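Local coordinates for glycerol uptake operon antiterminator regulatory protein (Listeria monocytogenes str. 4b, PDB 3KTS), which probably acts as a glycerol-3-phosphate-responsive antiterminator that regulates transcription of the glycerol uptake operon, and folds as a TIM-type barrel, at residues L36-V40 against A41-A45; I86-R90 against G91-M95; V120-I123 against Q124-P128. All coordinates share one frame; numbering follows the deposited sequence.

Contact 1: L36-V40 against A41-A45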
ATOM      1  N   LEU A  36      -8.750   1.675   0.502  1.00 67.23           N
ATOM      2  CA  LEU A  36      -8.276   3.009   0.850  1.00 73.09           C
ATOM      3  C   LEU A  36      -9.066   3.587   2.019  1.00 70.33           C
ATOM      4  O   LEU A  36      -8.555   3.691   3.135  1.00 82.01           O
ATOM      5  CB  LEU A  36      -8.368   3.942  -0.359  1.00 73.99           C
ATOM      6  CG  LEU A  36      -7.128   4.019  -1.252  1.00 83.21           C
ATOM      7  CD1 LEU A  36      -7.488   4.559  -2.627  1.00 94.31           C
ATOM      8  CD2 LEU A  36      -6.049   4.874  -0.602  1.00 79.48           C
ATOM      9  N   GLU A  37     -10.314   3.961   1.757  1.00 73.10           N
ATOM     10  CA  GLU A  37     -11.223   4.391   2.812  1.00 80.64           C
ATOM     11  C   GLU A  37     -12.220   3.293   3.162  1.00 74.82           C
ATOM     12  O   GLU A  37     -12.797   2.660   2.278  1.00 85.10           O
ATOM     13  CB  GLU A  37     -11.966   5.661   2.394  1.00 74.03           C
ATOM     14  CG  GLU A  37     -12.765   6.309   3.512  1.00 94.32           C
ATOM     15  CD  GLU A  37     -13.721   7.373   3.006  1.00 94.52           C
ATOM     16  OE1 GLU A  37     -14.397   8.012   3.838  1.00 86.74           O
ATOM     17  OE2 GLU A  37     -13.795   7.569   1.774  1.00116.81           O
ATOM     18  N   THR A  38     -12.418   3.072   4.458  1.00 77.25           N
ATOM     19  CA  THR A  38     -13.271   1.986   4.928  1.00 80.09           C
ATOM     20  C   THR A  38     -14.067   2.405   6.159  1.00 84.49           C
ATOM     21  O   THR A  38     -13.850   3.484   6.713  1.00 89.19           O
ATOM     22  CB  THR A  38     -12.449   0.728   5.265  1.00 78.36           C
ATOM     23  OG1 THR A  38     -11.336   1.087   6.092  1.00 74.05           O
ATOM     24  CG2 THR A  38     -11.937   0.070   3.992  1.00 79.41           C
ATOM     25  N   HIS A  39     -14.990   1.547   6.582  1.00 81.89           N
ATOM     26  CA  HIS A  39     -15.766   1.793   7.783  1.00 82.17           C
ATOM     27  C   HIS A  39     -15.568   0.601   8.698  1.00 81.57           C
ATOM     28  O   HIS A  39     -15.697  -0.546   8.266  1.00 75.92           O
ATOM     29  CB  HIS A  39     -17.242   2.002   7.424  1.00 81.99           C
ATOM     30  CG  HIS A  39     -17.450   3.051   6.375  1.00 99.14           C
ATOM     31  ND1 HIS A  39     -17.365   2.781   5.023  1.00 96.36           N
ATOM     32  CD2 HIS A  39     -17.692   4.380   6.477  1.00100.82           C
ATOM     33  CE1 HIS A  39     -17.565   3.894   4.341  1.00 95.54           C
ATOM     34  NE2 HIS A  39     -17.768   4.879   5.199  1.00 91.67           N
ATOM     35  N   VAL A  40     -15.231   0.883   9.956  1.00 85.01           N
ATOM     36  CA  VAL A  40     -14.938  -0.157  10.955  1.00 84.66           C
ATOM     37  C   VAL A  40     -16.108  -1.141  11.172  1.00 80.96           C
ATOM     38  O   VAL A  40     -15.896  -2.301  11.527  1.00 83.16           O
ATOM     39  CB  VAL A  40     -14.422   0.479  12.289  1.00 83.31           C
ATOM     40  CG1 VAL A  40     -15.526   1.229  13.023  1.00 63.69           C
ATOM     41  CG2 VAL A  40     -13.754  -0.561  13.188  1.00 90.67           C
ATOM     42  N   ALA A  41     -17.328  -0.674  10.906  1.00 86.71           N
ATOM     43  CA  ALA A  41     -18.540  -1.477  11.034  1.00 84.93           C
ATOM     44  C   ALA A  41     -18.595  -2.576   9.979  1.00 86.98           C
ATOM     45  O   ALA A  41     -18.863  -3.737  10.292  1.00 84.63           O
ATOM     46  CB  ALA A  41     -19.766  -0.590  10.938  1.00 81.97           C
ATOM     47  N   GLN A  42     -18.316  -2.204   8.734  1.00 88.99           N
ATOM     48  CA  GLN A  42     -18.395  -3.135   7.614  1.00 93.73           C
ATOM     49  C   GLN A  42     -17.068  -3.838   7.320  1.00 94.95           C
ATOM     50  O   GLN A  42     -16.990  -4.640   6.391  1.00101.00           O
ATOM     51  CB  GLN A  42     -18.876  -2.402   6.360  1.00 95.12           C
ATOM     52  CG  GLN A  42     -20.307  -1.884   6.430  1.00102.08           C
ATOM     53  CD  GLN A  42     -20.494  -0.611   5.627  1.00108.76           C
ATOM     54  OE1 GLN A  42     -19.841   0.401   5.888  1.00117.91           O
ATOM     55  NE2 GLN A  42     -21.387  -0.652   4.645  1.00110.31           N
ATOM     56  N   LEU A  43     -16.047  -3.567   8.132  1.00 92.94           N
ATOM     57  CA  LEU A  43     -14.662  -3.929   7.805  1.00 90.91           C
ATOM     58  C   LEU A  43     -14.350  -5.426   7.642  1.00 89.57           C
ATOM     59  O   LEU A  43     -13.799  -5.826   6.614  1.00 89.83           O
ATOM     60  CB  LEU A  43     -13.682  -3.269   8.781  1.00 90.42           C
ATOM     61  CG  LEU A  43     -12.213  -3.330   8.359  1.00 78.45           C
ATOM     62  CD1 LEU A  43     -12.004  -2.692   6.997  1.00 82.69           C
ATOM     63  CD2 LEU A  43     -11.327  -2.683   9.405  1.00 87.79           C
ATOM     64  N   LYS A  44     -14.690  -6.228   8.652  1.00 86.08           N
ATOM     65  CA  LYS A  44     -14.401  -7.670   8.665  1.00 88.65           C
ATOM     66  C   LYS A  44     -15.025  -8.398   7.474  1.00 93.68           C
ATOM     67  O   LYS A  44     -14.388  -9.263   6.868  1.00 96.34           O
ATOM     68  CB  LYS A  44     -14.857  -8.292   9.995  1.00 88.04           C
ATOM     69  CG  LYS A  44     -14.868  -9.820  10.064  1.00 79.14           C
ATOM     70  CD  LYS A  44     -14.995 -10.299  11.515  1.00 91.40           C
ATOM     71  CE  LYS A  44     -16.219 -11.200  11.739  1.00 97.40           C
ATOM     72  NZ  LYS A  44     -16.161 -12.516  11.038  1.00 94.58           N
ATOM     73  N   ALA A  45     -16.259  -8.022   7.141  1.00 94.91           N
ATOM     74  CA  ALA A  45     -16.983  -8.587   6.006  1.00 90.79           C
ATOM     75  C   ALA A  45     -16.295  -8.271   4.681  1.00 90.14           C
ATOM     76  O   ALA A  45     -16.071  -9.172   3.873  1.00 86.96           O
ATOM     77  CB  ALA A  45     -18.422  -8.086   5.995  1.00 91.53           C
TER

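Contact 2: I86-R90 against G91-M95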
ATOM      1  N   ILE A  86      -0.875  -4.508   5.853  1.00 75.23           N
ATOM      2  CA  ILE A  86      -1.379  -3.195   6.281  1.00 74.32           C
ATOM      3  C   ILE A  86      -0.495  -2.034   5.815  1.00 73.57           C
ATOM      4  O   ILE A  86       0.721  -2.171   5.641  1.00 76.56           O
ATOM      5  CB  ILE A  86      -1.639  -3.076   7.822  1.00 70.76           C
ATOM      6  CG1 ILE A  86      -0.337  -2.850   8.598  1.00 89.60           C
ATOM      7  CG2 ILE A  86      -2.414  -4.277   8.358  1.00 72.07           C
ATOM      8  CD1 ILE A  86      -0.474  -1.870   9.751  1.00107.68           C
ATOM      9  N   ILE A  87      -1.126  -0.890   5.590  1.00 73.50           N
ATOM     10  CA  ILE A  87      -0.406   0.306   5.196  1.00 70.23           C
ATOM     11  C   ILE A  87      -0.695   1.379   6.212  1.00 71.04           C
ATOM     12  O   ILE A  87      -1.854   1.688   6.488  1.00 82.72           O
ATOM     13  CB  ILE A  87      -0.804   0.798   3.789  1.00 73.06           C
ATOM     14  CG1 ILE A  87      -0.531  -0.294   2.748  1.00 66.91           C
ATOM     15  CG2 ILE A  87      -0.042   2.083   3.430  1.00 63.98           C
ATOM     16  CD1 ILE A  87      -1.244  -0.092   1.439  1.00 52.52           C
ATOM     17  N   SER A  88       0.368   1.926   6.785  1.00 68.77           N
ATOM     18  CA  SER A  88       0.247   3.047   7.691  1.00 74.88           C
ATOM     19  C   SER A  88       1.357   4.066   7.470  1.00 80.34           C
ATOM     20  O   SER A  88       2.416   3.765   6.909  1.00 79.99           O
ATOM     21  CB  SER A  88       0.259   2.568   9.138  1.00 75.47           C
ATOM     22  OG  SER A  88       0.084   3.662  10.019  1.00 70.58           O
ATOM     23  N   THR A  89       1.096   5.280   7.924  1.00 78.75           N
ATOM     24  CA  THR A  89       2.048   6.362   7.813  1.00 75.53           C
ATOM     25  C   THR A  89       2.738   6.511   9.173  1.00 73.71           C
ATOM     26  O   THR A  89       3.825   7.091   9.286  1.00 72.04           O
ATOM     27  CB  THR A  89       1.322   7.647   7.346  1.00 74.55           C
ATOM     28  OG1 THR A  89       2.125   8.341   6.384  1.00 76.88           O
ATOM     29  CG2 THR A  89       0.945   8.549   8.515  1.00 43.39           C
ATOM     30  N   ARG A  90       2.097   5.928  10.184  1.00 63.34           N
ATOM     31  CA  ARG A  90       2.553   5.933  11.554  1.00 58.85           C
ATOM     32  C   ARG A  90       3.614   4.859  11.732  1.00 68.17           C
ATOM     33  O   ARG A  90       3.449   3.740  11.246  1.00 82.99           O
ATOM     34  CB  ARG A  90       1.365   5.618  12.459  1.00 64.20           C
ATOM     35  CG  ARG A  90       1.281   6.420  13.745  1.00 73.54           C
ATOM     36  CD  ARG A  90       0.643   5.583  14.836  1.00 81.59           C
ATOM     37  NE  ARG A  90       0.022   6.403  15.869  1.00105.85           N
ATOM     38  CZ  ARG A  90      -0.046   6.070  17.155  1.00119.84           C
ATOM     39  NH1 ARG A  90      -0.640   6.885  18.020  1.00103.40           N
ATOM     40  NH2 ARG A  90       0.490   4.929  17.581  1.00128.76           N
ATOM     41  N   GLY A  91       4.693   5.192  12.437  1.00 73.54           N
ATOM     42  CA  GLY A  91       5.792   4.252  12.672  1.00 66.25           C
ATOM     43  C   GLY A  91       5.440   3.147  13.646  1.00 74.70           C
ATOM     44  O   GLY A  91       5.819   1.982  13.449  1.00 72.80           O
ATOM     45  N   ASN A  92       4.702   3.514  14.692  1.00 76.91           N
ATOM     46  CA  ASN A  92       4.262   2.580  15.727  1.00 83.27           C
ATOM     47  C   ASN A  92       3.386   1.455  15.180  1.00 81.14           C
ATOM     48  O   ASN A  92       3.399   0.337  15.696  1.00 82.34           O
ATOM     49  CB  ASN A  92       3.509   3.332  16.822  1.00 90.92           C
ATOM     50  CG  ASN A  92       4.285   4.528  17.346  1.00104.99           C
ATOM     51  OD1 ASN A  92       3.931   5.685  17.086  1.00111.14           O
ATOM     52  ND2 ASN A  92       5.361   4.255  18.075  1.00 81.87           N
ATOM     53  N   ALA A  93       2.637   1.760  14.127  1.00 77.96           N
ATOM     54  CA  ALA A  93       1.789   0.772  13.477  1.00 79.59           C
ATOM     55  C   ALA A  93       2.605  -0.221  12.655  1.00 84.65           C
ATOM     56  O   ALA A  93       2.246  -1.394  12.567  1.00 91.47           O
ATOM     57  CB  ALA A  93       0.754   1.456  12.616  1.00 75.96           C
ATOM     58  N   ILE A  94       3.697   0.254  12.059  1.00 83.19           N
ATOM     59  CA  ILE A  94       4.603  -0.601  11.297  1.00 78.46           C
ATOM     60  C   ILE A  94       5.336  -1.558  12.242  1.00 77.45           C
ATOM     61  O   ILE A  94       5.522  -2.733  11.916  1.00 79.33           O
ATOM     62  CB  ILE A  94       5.611   0.244  10.463  1.00 84.99           C
ATOM     63  CG1 ILE A  94       4.877   1.161   9.473  1.00 76.20           C
ATOM     64  CG2 ILE A  94       6.625  -0.645   9.734  1.00 76.71           C
ATOM     65  CD1 ILE A  94       4.087   0.441   8.384  1.00 84.04           C
ATOM     66  N   MET A  95       5.721  -1.045  13.413  1.00 71.97           N
ATOM     67  CA  MET A  95       6.363  -1.847  14.461  1.00 75.28           C
ATOM     68  C   MET A  95       5.423  -2.931  14.974  1.00 72.51           C
ATOM     69  O   MET A  95       5.815  -4.085  15.098  1.00 74.31           O
ATOM     70  CB  MET A  95       6.852  -0.965  15.626  1.00 64.44           C
ATOM     71  CG  MET A  95       7.940   0.027  15.235  1.00 74.52           C
ATOM     72  SD  MET A  95       8.803   0.915  16.564  1.00 96.13           S
ATOM     73  CE  MET A  95       7.484   1.640  17.537  1.00 80.24           C
TER

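Contact 3: V120-I123 against Q124-P128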
ATOM      1  N   VAL A 120      12.912   9.271   5.918  1.00 79.03           N
ATOM      2  CA  VAL A 120      14.001   8.297   5.784  1.00 85.70           C
ATOM      3  C   VAL A 120      14.522   7.876   7.159  1.00 84.42           C
ATOM      4  O   VAL A 120      14.911   6.726   7.351  1.00 92.47           O
ATOM      5  CB  VAL A 120      15.172   8.764   4.854  1.00 82.11           C
ATOM      6  CG1 VAL A 120      14.683   8.995   3.432  1.00 91.54           C
ATOM      7  CG2 VAL A 120      15.879  10.006   5.391  1.00106.37           C
ATOM      8  N   ALA A 121      14.488   8.805   8.111  1.00 81.91           N
ATOM      9  CA  ALA A 121      14.867   8.529   9.490  1.00 79.71           C
ATOM     10  C   ALA A 121      13.868   7.569  10.141  1.00 79.70           C
ATOM     11  O   ALA A 121      14.262   6.703  10.922  1.00 87.60           O
ATOM     12  CB  ALA A 121      14.981   9.837  10.288  1.00 60.25           C
ATOM     13  N   LEU A 122      12.587   7.714   9.795  1.00 78.06           N
ATOM     14  CA  LEU A 122      11.530   6.843  10.328  1.00 72.98           C
ATOM     15  C   LEU A 122      11.611   5.438   9.738  1.00 73.81           C
ATOM     16  O   LEU A 122      11.457   4.453  10.460  1.00 75.08           O
ATOM     17  CB  LEU A 122      10.138   7.442  10.091  1.00 74.93           C
ATOM     18  CG  LEU A 122       8.954   6.792  10.826  1.00 68.57           C
ATOM     19  CD1 LEU A 122       9.239   6.603  12.325  1.00 57.00           C
ATOM     20  CD2 LEU A 122       7.686   7.593  10.637  1.00 51.44           C
ATOM     21  N   ILE A 123      11.857   5.372   8.428  1.00 73.76           N
ATOM     22  CA  ILE A 123      12.099   4.120   7.705  1.00 76.80           C
ATOM     23  C   ILE A 123      13.280   3.368   8.320  1.00 82.98           C
ATOM     24  O   ILE A 123      13.214   2.153   8.524  1.00 83.78           O
ATOM     25  CB  ILE A 123      12.352   4.392   6.199  1.00 70.29           C
ATOM     26  CG1 ILE A 123      11.041   4.752   5.500  1.00 74.90           C
ATOM     27  CG2 ILE A 123      12.971   3.184   5.506  1.00 74.60           C
ATOM     28  CD1 ILE A 123      11.237   5.458   4.178  1.00 79.00           C
ATOM     29  N   GLN A 124      14.340   4.114   8.634  1.00 85.84           N
ATOM     30  CA  GLN A 124      15.538   3.566   9.254  1.00 90.62           C
ATOM     31  C   GLN A 124      15.229   2.948  10.609  1.00 87.54           C
ATOM     32  O   GLN A 124      15.744   1.877  10.936  1.00 86.57           O
ATOM     33  CB  GLN A 124      16.605   4.656   9.415  1.00 96.80           C
ATOM     34  CG  GLN A 124      18.029   4.124   9.582  1.00111.16           C
ATOM     35  CD  GLN A 124      18.549   3.425   8.329  1.00134.08           C
ATOM     36  OE1 GLN A 124      18.307   3.873   7.205  1.00126.26           O
ATOM     37  NE2 GLN A 124      19.270   2.323   8.523  1.00133.41           N
ATOM     38  N   LYS A 125      14.378   3.626  11.378  1.00 87.98           N
ATOM     39  CA  LYS A 125      13.998   3.186  12.717  1.00 88.06           C
ATOM     40  C   LYS A 125      13.097   1.943  12.705  1.00 84.68           C
ATOM     41  O   LYS A 125      13.408   0.948  13.356  1.00 84.95           O
ATOM     42  CB  LYS A 125      13.348   4.339  13.508  1.00 85.81           C
ATOM     43  CG  LYS A 125      12.538   3.900  14.741  1.00 91.96           C
ATOM     44  CD  LYS A 125      12.105   5.063  15.623  1.00 87.15           C
ATOM     45  CE  LYS A 125      13.198   5.439  16.620  1.00112.84           C
ATOM     46  NZ  LYS A 125      12.720   6.406  17.653  1.00117.06           N
ATOM     47  N   VAL A 126      11.999   1.992  11.958  1.00 80.29           N
ATOM     48  CA  VAL A 126      10.965   0.958  12.096  1.00 84.73           C
ATOM     49  C   VAL A 126      11.158  -0.244  11.169  1.00 79.21           C
ATOM     50  O   VAL A 126      10.534  -1.290  11.369  1.00 82.71           O
ATOM     51  CB  VAL A 126       9.530   1.533  11.966  1.00 85.47           C
ATOM     52  CG1 VAL A 126       9.330   2.715  12.925  1.00 85.42           C
ATOM     53  CG2 VAL A 126       9.237   1.937  10.530  1.00 85.88           C
ATOM     54  N   GLN A 127      12.034  -0.082  10.181  1.00 74.08           N
ATOM     55  CA  GLN A 127      12.377  -1.120   9.210  1.00 74.70           C
ATOM     56  C   GLN A 127      11.148  -1.768   8.571  1.00 77.91           C
ATOM     57  O   GLN A 127      10.849  -2.932   8.836  1.00 79.06           O
ATOM     58  CB  GLN A 127      13.303  -2.181   9.832  1.00 75.83           C
ATOM     59  CG  GLN A 127      14.726  -1.718  10.059  1.00 87.43           C
ATOM     60  CD  GLN A 127      15.405  -1.294   8.772  1.00107.12           C
ATOM     61  OE1 GLN A 127      15.405  -2.032   7.783  1.00118.43           O
ATOM     62  NE2 GLN A 127      15.983  -0.096   8.776  1.00106.58           N
ATOM     63  N   PRO A 128      10.437  -1.019   7.714  1.00 79.79           N
ATOM     64  CA  PRO A 128       9.219  -1.583   7.174  1.00 75.20           C
ATOM     65  C   PRO A 128       9.532  -2.650   6.148  1.00 77.83           C
ATOM     66  O   PRO A 128      10.623  -2.661   5.578  1.00 86.13           O
ATOM     67  CB  PRO A 128       8.556  -0.386   6.502  1.00 73.39           C
ATOM     68  CG  PRO A 128       9.672   0.486   6.105  1.00 76.62           C
ATOM     69  CD  PRO A 128      10.707   0.328   7.172  1.00 85.58           C
TER

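Contact 1: L36-V40 against A41-A45
Thr38 and Leu43 meet on the buried side of the short turn between strand 32-39 and helix 43-52. A single methyl does the touching: Leu43 CD1 stands 3.9 Å from Thr38 CB and just as near the hydroxyl OG1, with Thr38 CG2 slightly farther off. The two side chains run obliquely across each other. With CG anti to the backbone N (chi1 -167°), Leu43 turns CD1 back to the threonine. Around this apolar spot Leu59 and Val64 lie against Thr38, while Val64, Leu77 and Ile81 pack on Leu43, so that the inner side of the turn is closed by two further strands and by helix 71-81. Between the inner and outer sides the backbone turns from His39 to Gln42, held by a weak Gln42 N to His39 O bond, 3.1 Å long with an N-H...O angle of 123°, and Leu43 CB packs 3.4 Å from the same His39 O. This beta-alpha turn opens the beta-alpha-beta unit of strand 32-39, helix 43-52 and strand 56-60, at the C-terminal end of a strand of the parallel barrel. The outer side is looser. His39 and Gln42 are both exposed and lie alongside each other, pointing the same way, with the imidazole and amide planes 51° apart. Gln42 OE1 approaches the ring obliquely, 3.4 Å from His39 CB and 3.5 Å from His39 ND1. Ala41 lies beside them on the exposed part of the turn. Val40 belongs partly to each side: it is not fully buried, yet its side chain rests on Val64, Leu67 and Phe76.

Contact 2: I86-R90 against G91-M95
Ser88 faces Ala93 across the turn from strand to helix, its OG 3.5 Å from Ala93 CB and its own CB close behind. The hydroxyl is anti to the serine's backbone N (chi1 -178°) and there accepts the N-H of Arg90, with an OG to Arg90 N distance of 3.0 Å. This is an ST turn; the same OG is also hydrogen-bonded to Asp62 OD2, a second partner that would help to fix its rotation. Beside it Ile94 reaches back from the helix: CG1 packs 3.4 Å from Arg90 O and CD1 lies near Ser88 O. Ile86 approaches from the strand, setting CD1 3.9 Å from Ala93 O. On the more open flank, Arg90 and Asn92 pass slantwise, the guanidinium and amide planes 69° apart. Asn92 OD1 sits over one face of the guanidinium, and Arg90 NH2 comes to 3.5 Å from Asn92 CB; the two side chains touch by packing, with no hydrogen bond between them. Asn92 also touches Asp71, while Ala93 rests on Ile74 of helix 71-81. The axes of residues 86-88 and 91-95 run nearly antiparallel (156°), 8.1 Å apart at their closest, as expected when a chain leaves a barrel strand and doubles back: a beta-alpha turn opening the crossover from strand 85-88 through helix 91-99 to strand 103-109 of a TIM-type barrel.

Contact 3: V120-I123 against Q124-P128
Leu122 and Val126 touch one turn apart along helix 113-126, Leu122 CD1 lying 3.9 Å from Val126 CG1 as the two side chains slant past each other. The leucine reaches forward because its CG is anti to the backbone N (chi1 -168°). The other apolar pair is Ile123 with Pro128, which meet at about a right angle: Ile123 CG2 touches Pro128 CD at 4.0 Å, and the same CD packs 3.4 Å from Ile123 O. Four successive i to i+4 backbone bonds hold the helix beneath these pairs, beginning with Gln124 N to Val120 O. The third, Val126 N to Leu122 O, is 2.9 Å long and close to straight (164°); the last joins Gln127 N to Ile123 O. Gln127 leaves the helix with positive phi, and its side chain folds back, bent at chi2, to give NE2 to Gln124 O, 2.9 Å apart. That bond is also nearly straight (167°), and the carbonyl oxygen lies close to the plane of the glutamine amide. Farther out, Gln106 of strand 103-109 touches Leu122, Ile123, Val126 and Pro128. Ile151 packs on Ile123, Gln127 and Pro128, while Met145 and Leu149 of helix 139-149 border Val120 and Gln124. The chemistry is that of a helix C terminus: proline has no N-H to continue the bonding, the glutamine amide supplies a donor to one of the last carbonyls, and the ammonium of Lys98, whose NZ is hydrogen-bonded to both Val126 O and Gln127 O, brings a charge that would probably suit the negative end of the helix dipole.

In the fold
From the N terminus, contact 1 closes the turn from strand 32-39 into helix 43-52 and contact 2 the turn from strand 85-88 into helix 91-99. Contact 3 lies at the far end of helix 113-126, where the chain turns back to strand 130-134. The three follow in series, none nested or crossed. Contacts 1 and 2 sit on different strands of one parallel barrel sheet, their centres about 18 Å apart, without touching. Contacts 2 and 3 do meet, joining helix 91-99 to the end of helix 113-126 and the chain just beyond it: Ile94 CG2 lies 3.8 Å from Val126 CG2 and equally near Pro128 CA, and Met95 CG packs on Val126 CG1.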